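Local coordinates for protein cytochrome P450 (Bacillus megaterium, PDB 5L92) that binds steroids such as corticosterone beside its heme and oxidises them, probably as a heme-thiolate monooxygenase, at residues H92-A97 and G224-D229; K101-K106 and D211-V216. One frame throughout, in Å; residues are numbered along the deposited sequence.

In the fold
Both contacts tie the region of helix 91-97 and the loop after it to the two ends of helix 213-222, and their centres lie about 14 Å apart. Contact 2 joins the start of that helix to the loop 101-106; contact 1 joins the turn that follows it, before helix 229-245, to helix 91-97. Both border the heme. Contact 1 reaches it through His92 and Arg96, which bind a propionate, while in contact 2 the side chain of Phe103 is about 4 Å from the heme and about 7 Å from that of Arg96. The Phe103 side chain is also about 9 Å from that of Cys352, the axial iron ligand, and about 10 Å from corticosterone.

Contact 1 of 2, residues H92-A97 and G224-D229; sequences HAEMRA and GKQLTD. With HEM (protoporphyrin IX containing Fe), chain C.
Met95 and Glu94, on one side of helix 91-97, meet Gln226 and Leu227 in the turn between two later helices. That turn begins at Gly224, whose positive phi (89°) suits a residue without a side chain and ends helix 213-222 in a Schellman motif. At Gln226, the centre of an inverse gamma turn, the extended side chain brings NE2 only to 4.0 Å from Glu94 OE1. The backbone O of Gln226 takes the closer contact, 3.3 Å from Met95 CE; a flexible thioether chain, bent at chi2 and chi3, suits this reach. The same methyl lies 4.3 Å from Leu227 CB. Thr228 then N-caps helix 229-245. From another side of helix 91-97, His92 NE2 donates an almost straight bond (169°) to heme O1D at 2.6 Å. Arg96 grips that oxygen from its guanidinium edge, with NH2 at 2.9 Å and NE at 3.2 Å from O1D. Replacing His92 by an alanine would remove that straight bond, and O1D would probably keep only its two Arg96 bonds on this helix, leaving the carboxylate freer to turn. Histidine and arginine four residues apart, both bound to a heme propionate, are characteristic of the C helix in many cytochromes P450.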
loop_
_atom_site.group_PDB
_atom_site.type_symbol
_atom_site.label_atom_id
_atom_site.label_comp_id
_atom_site.label_asym_id
_atom_site.label_seq_id
_atom_site.Cartn_x
_atom_site.Cartn_y
_atom_site.Cartn_z
ATOM N N HIS A 92 -11.383 13.900 10.828
ATOM C CA HIS A 92 -11.212 12.690 10.020
ATOM C C HIS A 92 -12.557 12.103 9.627
ATOM O O HIS A 92 -12.774 11.737 8.467
ATOM C CB HIS A 92 -10.404 11.615 10.751
ATOM C CG HIS A 92 -10.350 10.332 9.983
ATOM N ND1 HIS A 92 -11.235 9.297 10.200
ATOM C CD2 HIS A 92 -9.562 9.944 8.948
ATOM C CE1 HIS A 92 -10.973 8.311 9.359
ATOM N NE2 HIS A 92 -9.960 8.675 8.591
ATOM N N ALA A 93 -13.469 11.998 10.584
ATOM C CA ALA A 93 -14.757 11.358 10.323
ATOM C C ALA A 93 -15.564 12.130 9.291
ATOM O O ALA A 93 -16.175 11.532 8.399
ATOM C CB ALA A 93 -15.549 11.227 11.627
ATOM N N GLU A 94 -15.576 13.465 9.396
ATOM C CA GLU A 94 -16.244 14.302 8.403
ATOM C C GLU A 94 -15.672 14.079 6.998
ATOM O O GLU A 94 -16.425 13.917 6.032
ATOM C CB GLU A 94 -16.129 15.782 8.811
ATOM C CG GLU A 94 -16.700 16.124 10.189
ATOM C CD GLU A 94 -16.171 17.455 10.758
ATOM O OE1 GLU A 94 -15.638 18.283 9.981
ATOM O OE2 GLU A 94 -16.282 17.665 11.993
ATOM N N MET A 95 -14.339 14.076 6.852
ATOM C CA MET A 95 -13.748 13.883 5.525
ATOM C C MET A 95 -14.073 12.500 4.965
ATOM O O MET A 95 -14.516 12.357 3.815
ATOM C CB MET A 95 -12.234 14.084 5.594
ATOM C CG MET A 95 -11.783 15.523 5.856
ATOM S SD MET A 95 -12.223 16.677 4.523
ATOM C CE MET A 95 -13.735 17.374 5.191
ATOM N N ARG A 96 -13.850 11.470 5.771
ATOM C CA ARG A 96 -14.082 10.099 5.335
ATOM C C ARG A 96 -15.545 9.886 4.983
ATOM O O ARG A 96 -15.870 9.130 4.057
ATOM C CB ARG A 96 -13.603 9.146 6.445
ATOM C CG ARG A 96 -14.110 7.745 6.386
ATOM C CD ARG A 96 -13.388 6.923 5.340
ATOM N NE ARG A 96 -12.165 6.344 5.861
ATOM C CZ ARG A 96 -11.824 5.053 5.825
ATOM N NH1 ARG A 96 -12.626 4.132 5.320
ATOM N NH2 ARG A 96 -10.649 4.686 6.327
ATOM N N ALA A 97 -16.434 10.595 5.672
ATOM C CA ALA A 97 -17.855 10.483 5.399
ATOM C C ALA A 97 -18.190 10.858 3.959
ATOM O O ALA A 97 -19.124 10.306 3.389
ATOM C CB ALA A 97 -18.635 11.360 6.377
ATOM N N GLY A 224 -22.310 22.788 -0.451
ATOM C CA GLY A 224 -22.106 23.240 0.910
ATOM C C GLY A 224 -21.472 22.253 1.861
ATOM O O GLY A 224 -21.546 22.463 3.078
ATOM N N LYS A 225 -20.846 21.189 1.366
ATOM C CA LYS A 225 -20.043 20.374 2.261
ATOM C C LYS A 225 -18.760 21.121 2.613
ATOM O O LYS A 225 -18.210 21.885 1.811
ATOM C CB LYS A 225 -19.727 19.006 1.643
ATOM C CG LYS A 225 -20.867 17.950 1.702
ATOM C CD LYS A 225 -21.646 17.978 3.027
ATOM C CE LYS A 225 -22.626 16.800 3.160
ATOM N NZ LYS A 225 -23.673 16.846 2.090
ATOM N N GLN A 226 -18.293 20.885 3.840
ATOM C CA GLN A 226 -17.175 21.604 4.453
ATOM C C GLN A 226 -15.840 21.044 3.961
ATOM O O GLN A 226 -15.148 20.305 4.666
ATOM C CB GLN A 226 -17.281 21.476 5.965
ATOM C CG GLN A 226 -16.247 22.210 6.789
ATOM C CD GLN A 226 -16.560 22.095 8.282
ATOM O OE1 GLN A 226 -17.717 21.910 8.669
ATOM N NE2 GLN A 226 -15.534 22.169 9.117
ATOM N N LEU A 227 -15.452 21.415 2.736
ATOM C CA LEU A 227 -14.138 21.014 2.250
ATOM C C LEU A 227 -13.529 22.082 1.349
ATOM O O LEU A 227 -14.231 22.773 0.606
ATOM C CB LEU A 227 -14.207 19.657 1.529
ATOM C CG LEU A 227 -15.095 19.522 0.302
ATOM C CD1 LEU A 227 -14.396 20.035 -0.894
ATOM C CD2 LEU A 227 -15.425 18.087 0.055
ATOM N N THR A 228 -12.205 22.198 1.426
ATOM C CA THR A 228 -11.445 23.137 0.615
ATOM C C THR A 228 -10.933 22.474 -0.655
ATOM O O THR A 228 -10.826 21.249 -0.759
ATOM C CB THR A 228 -10.250 23.705 1.385
ATOM O OG1 THR A 228 -9.255 22.670 1.595
ATOM C CG2 THR A 228 -10.698 24.295 2.745
ATOM N N ASP A 229 -10.584 23.313 -1.626
ATOM C CA ASP A 229 -9.961 22.787 -2.824
ATOM C C ASP A 229 -8.654 22.087 -2.509
ATOM O O ASP A 229 -8.346 21.069 -3.135
ATOM C CB ASP A 229 -9.724 23.890 -3.841
ATOM C CG ASP A 229 -10.985 24.284 -4.563
ATOM O OD1 ASP A 229 -11.994 23.556 -4.476
ATOM O OD2 ASP A 229 -10.975 25.328 -5.237
HETATM C CHA HEM C . -5.020 3.730 4.272
HETATM C CHB HEM C . -2.609 -0.320 2.963
HETATM C CHC HEM C . -4.494 -0.120 -1.454
HETATM C CHD HEM C . -6.460 4.144 -0.274
HETATM C C1A HEM C . -4.242 2.578 4.298
HETATM C C2A HEM C . -3.591 2.039 5.472
HETATM C C3A HEM C . -2.920 0.937 5.106
HETATM C C4A HEM C . -3.142 0.718 3.696
HETATM C CMA HEM C . -2.078 0.035 6.031
HETATM C CAA HEM C . -3.640 2.646 6.901
HETATM C CBA HEM C . -2.891 3.976 6.997
HETATM C CGA HEM C . -2.651 4.392 8.424
HETATM O O1A HEM C . -3.298 3.875 9.343
HETATM O O2A HEM C . -1.782 5.243 8.678
HETATM C C1B HEM C . -2.924 -0.671 1.672
HETATM C C2B HEM C . -2.566 -1.899 0.974
HETATM C C3B HEM C . -3.090 -1.812 -0.260
HETATM C C4B HEM C . -3.775 -0.539 -0.370
HETATM C CMB HEM C . -1.772 -3.065 1.593
HETATM C CAB HEM C . -3.078 -2.826 -1.423
HETATM C CBB HEM C . -2.910 -4.145 -1.241
HETATM C C1C HEM C . -5.201 1.058 -1.519
HETATM C C2C HEM C . -5.847 1.590 -2.688
HETATM C C3C HEM C . -6.396 2.744 -2.356
HETATM C C4C HEM C . -6.087 3.028 -0.982
HETATM C CMC HEM C . -5.954 0.925 -4.085
HETATM C CAC HEM C . -7.156 3.607 -3.371
HETATM C CBC HEM C . -8.422 3.943 -3.146
HETATM C C1D HEM C . -6.247 4.416 1.046
HETATM C C2D HEM C . -6.698 5.611 1.729
HETATM C C3D HEM C . -6.311 5.512 3.009
HETATM C C4D HEM C . -5.590 4.250 3.142
HETATM C CMD HEM C . -7.474 6.749 1.015
HETATM C CAD HEM C . -6.538 6.512 4.169
HETATM C CBD HEM C . -7.805 6.152 4.970
HETATM C CGD HEM C . -8.008 6.999 6.211
HETATM O O1D HEM C . -9.151 7.084 6.715
HETATM O O2D HEM C . -7.039 7.592 6.751
HETATM N NA HEM C . -3.966 1.756 3.214
HETATM N NB HEM C . -3.641 0.131 0.810
HETATM N NC HEM C . -5.358 1.973 -0.493
HETATM N ND HEM C . -5.551 3.637 1.933
HETATM FE FE HEM C . -4.720 1.834 1.354
#

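Contact 2 of 2, residues K101-K106 and D211-V216; sequences KAFTPK and DDIISV
The ring of Phe103 is approached obliquely by the methyl end of Ile213, whose CD1 lies 3.7 Å from CE2; the side chains cross at about a right angle. Leu239, Leu353 and the heme also touch this phenylalanine, a large apolar residue suited to a buried place against the cofactor and helix 229-245. The arrangement belongs to the helical part of the cytochrome P450 fold, where the loop following the C helix packs on the N-terminal turn of helix 213-222. Ile213 projects toward that loop: with CG1 opposite the backbone N (chi1 -170°) and the chain extended beyond it, CD1 reaches both Phe103 and the methyl of Ala102, 4.0 Å away at CB. The short side chain of Ala102 offers one methyl to the end of the isoleucine, where a larger group would compete with CD1, and Ile150, Leu151, Val99 and Phe235 complete the apolar setting of Ile213. Across the segments the contact is wholly apolar, while polar groups shape the backbones. Thr104 N-caps helix 105-109, with Pro105 in the first turn, where a missing N-H costs little. Asp212 N-caps helix 213-222, and its OD2 forms a salt bridge with Lys205. Its OD1 accepts twice: Ser215 N arrives nearly in line with the C-O bond at 2.8 Å, and Ser215 OG donates to OD1 at 2.9 Å from 38° above the carboxylate plane.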
loop_
_atom_site.group_PDB
_atom_site.type_symbol
_atom_site.label_atom_id
_atom_site.label_comp_id
_atom_site.label_asym_id
_atom_site.label_seq_id
_atom_site.Cartn_x
_atom_site.Cartn_y
_atom_site.Cartn_z
ATOM N N LYS A 101 -19.046 5.970 0.774
ATOM C CA LYS A 101 -19.978 5.249 -0.090
ATOM C C LYS A 101 -19.364 4.935 -1.444
ATOM O O LYS A 101 -19.652 3.891 -2.023
ATOM C CB LYS A 101 -21.270 6.061 -0.249
ATOM C CG LYS A 101 -22.019 6.310 1.073
ATOM C CD LYS A 101 -22.417 5.000 1.781
ATOM C CE LYS A 101 -23.095 5.266 3.123
ATOM N NZ LYS A 101 -24.088 4.208 3.495
ATOM N N ALA A 102 -18.490 5.799 -1.955
ATOM C CA ALA A 102 -17.892 5.523 -3.256
ATOM C C ALA A 102 -16.941 4.310 -3.272
ATOM O O ALA A 102 -16.576 3.863 -4.367
ATOM C CB ALA A 102 -17.157 6.772 -3.740
ATOM N N PHE A 103 -16.523 3.759 -2.111
ATOM C CA PHE A 103 -15.496 2.708 -2.089
ATOM C C PHE A 103 -15.903 1.451 -1.325
ATOM O O PHE A 103 -15.028 0.660 -0.953
ATOM C CB PHE A 103 -14.177 3.236 -1.507
ATOM C CG PHE A 103 -13.461 4.137 -2.439
ATOM C CD1 PHE A 103 -12.773 3.625 -3.515
ATOM C CD2 PHE A 103 -13.521 5.499 -2.279
ATOM C CE1 PHE A 103 -12.143 4.472 -4.397
ATOM C CE2 PHE A 103 -12.899 6.328 -3.147
ATOM C CZ PHE A 103 -12.213 5.824 -4.208
ATOM N N THR A 104 -17.193 1.227 -1.093
ATOM C CA THR A 104 -17.607 0.009 -0.415
ATOM C C THR A 104 -17.327 -1.205 -1.298
ATOM O O THR A 104 -17.067 -1.074 -2.504
ATOM C CB THR A 104 -19.094 0.045 -0.071
ATOM O OG1 THR A 104 -19.851 -0.001 -1.288
ATOM C CG2 THR A 104 -19.420 1.292 0.728
ATOM N N PRO A 105 -17.364 -2.403 -0.713
ATOM C CA PRO A 105 -17.266 -3.612 -1.547
ATOM C C PRO A 105 -18.309 -3.648 -2.642
ATOM O O PRO A 105 -17.995 -4.025 -3.776
ATOM C CB PRO A 105 -17.441 -4.756 -0.531
ATOM C CG PRO A 105 -17.015 -4.160 0.744
ATOM C CD PRO A 105 -17.439 -2.734 0.713
ATOM N N LYS A 106 -19.535 -3.233 -2.359
ATOM C CA LYS A 106 -20.547 -3.318 -3.408
ATOM C C LYS A 106 -20.334 -2.239 -4.462
ATOM O O LYS A 106 -20.505 -2.508 -5.661
ATOM C CB LYS A 106 -21.952 -3.271 -2.794
ATOM C CG LYS A 106 -22.290 -4.521 -1.885
ATOM C CD LYS A 106 -22.572 -5.837 -2.679
ATOM C CE LYS A 106 -22.865 -7.008 -1.712
ATOM N NZ LYS A 106 -23.563 -8.210 -2.337
ATOM N N ASP A 211 -17.767 11.691 -14.676
ATOM C CA ASP A 211 -18.143 10.583 -13.804
ATOM C C ASP A 211 -16.888 10.071 -13.094
ATOM O O ASP A 211 -16.356 8.990 -13.371
ATOM C CB ASP A 211 -18.819 9.495 -14.629
ATOM C CG ASP A 211 -19.489 8.445 -13.785
ATOM O OD1 ASP A 211 -19.747 8.722 -12.596
ATOM O OD2 ASP A 211 -19.776 7.346 -14.324
ATOM N N ASP A 212 -16.417 10.887 -12.155
ATOM C CA ASP A 212 -15.196 10.606 -11.402
ATOM C C ASP A 212 -15.318 11.230 -10.020
ATOM O O ASP A 212 -16.182 12.067 -9.767
ATOM C CB ASP A 212 -13.940 11.138 -12.112
ATOM C CG ASP A 212 -14.075 12.610 -12.536
ATOM O OD1 ASP A 212 -14.087 13.491 -11.655
ATOM O OD2 ASP A 212 -14.143 12.878 -13.750
ATOM N N ILE A 213 -14.426 10.832 -9.121
ATOM C CA ILE A 213 -14.586 11.247 -7.741
ATOM C C ILE A 213 -14.095 12.671 -7.500
ATOM O O ILE A 213 -14.436 13.266 -6.476
ATOM C CB ILE A 213 -13.884 10.266 -6.792
ATOM C CG1 ILE A 213 -14.267 10.594 -5.360
ATOM C CG2 ILE A 213 -12.384 10.311 -6.980
ATOM C CD1 ILE A 213 -14.249 9.461 -4.449
ATOM N N ILE A 214 -13.300 13.246 -8.392
ATOM C CA ILE A 214 -12.974 14.658 -8.239
ATOM C C ILE A 214 -14.214 15.514 -8.495
ATOM O O ILE A 214 -14.539 16.407 -7.704
ATOM C CB ILE A 214 -11.813 15.042 -9.167
ATOM C CG1 ILE A 214 -10.551 14.310 -8.707
ATOM C CG2 ILE A 214 -11.618 16.596 -9.200
ATOM C CD1 ILE A 214 -9.334 14.663 -9.510
ATOM N N SER A 215 -14.914 15.250 -9.607
ATOM C CA SER A 215 -16.204 15.884 -9.871
ATOM C C SER A 215 -17.155 15.673 -8.710
ATOM O O SER A 215 -17.825 16.606 -8.268
ATOM C CB SER A 215 -16.821 15.314 -11.151
ATOM O OG SER A 215 -15.995 15.544 -12.283
ATOM N N VAL A 216 -17.204 14.454 -8.167
ATOM C CA VAL A 216 -18.173 14.202 -7.116
ATOM C C VAL A 216 -17.871 15.049 -5.894
ATOM O O VAL A 216 -18.791 15.474 -5.197
ATOM C CB VAL A 216 -18.216 12.706 -6.772
ATOM C CG1 VAL A 216 -19.062 12.487 -5.536
ATOM C CG2 VAL A 216 -18.793 11.928 -7.941
#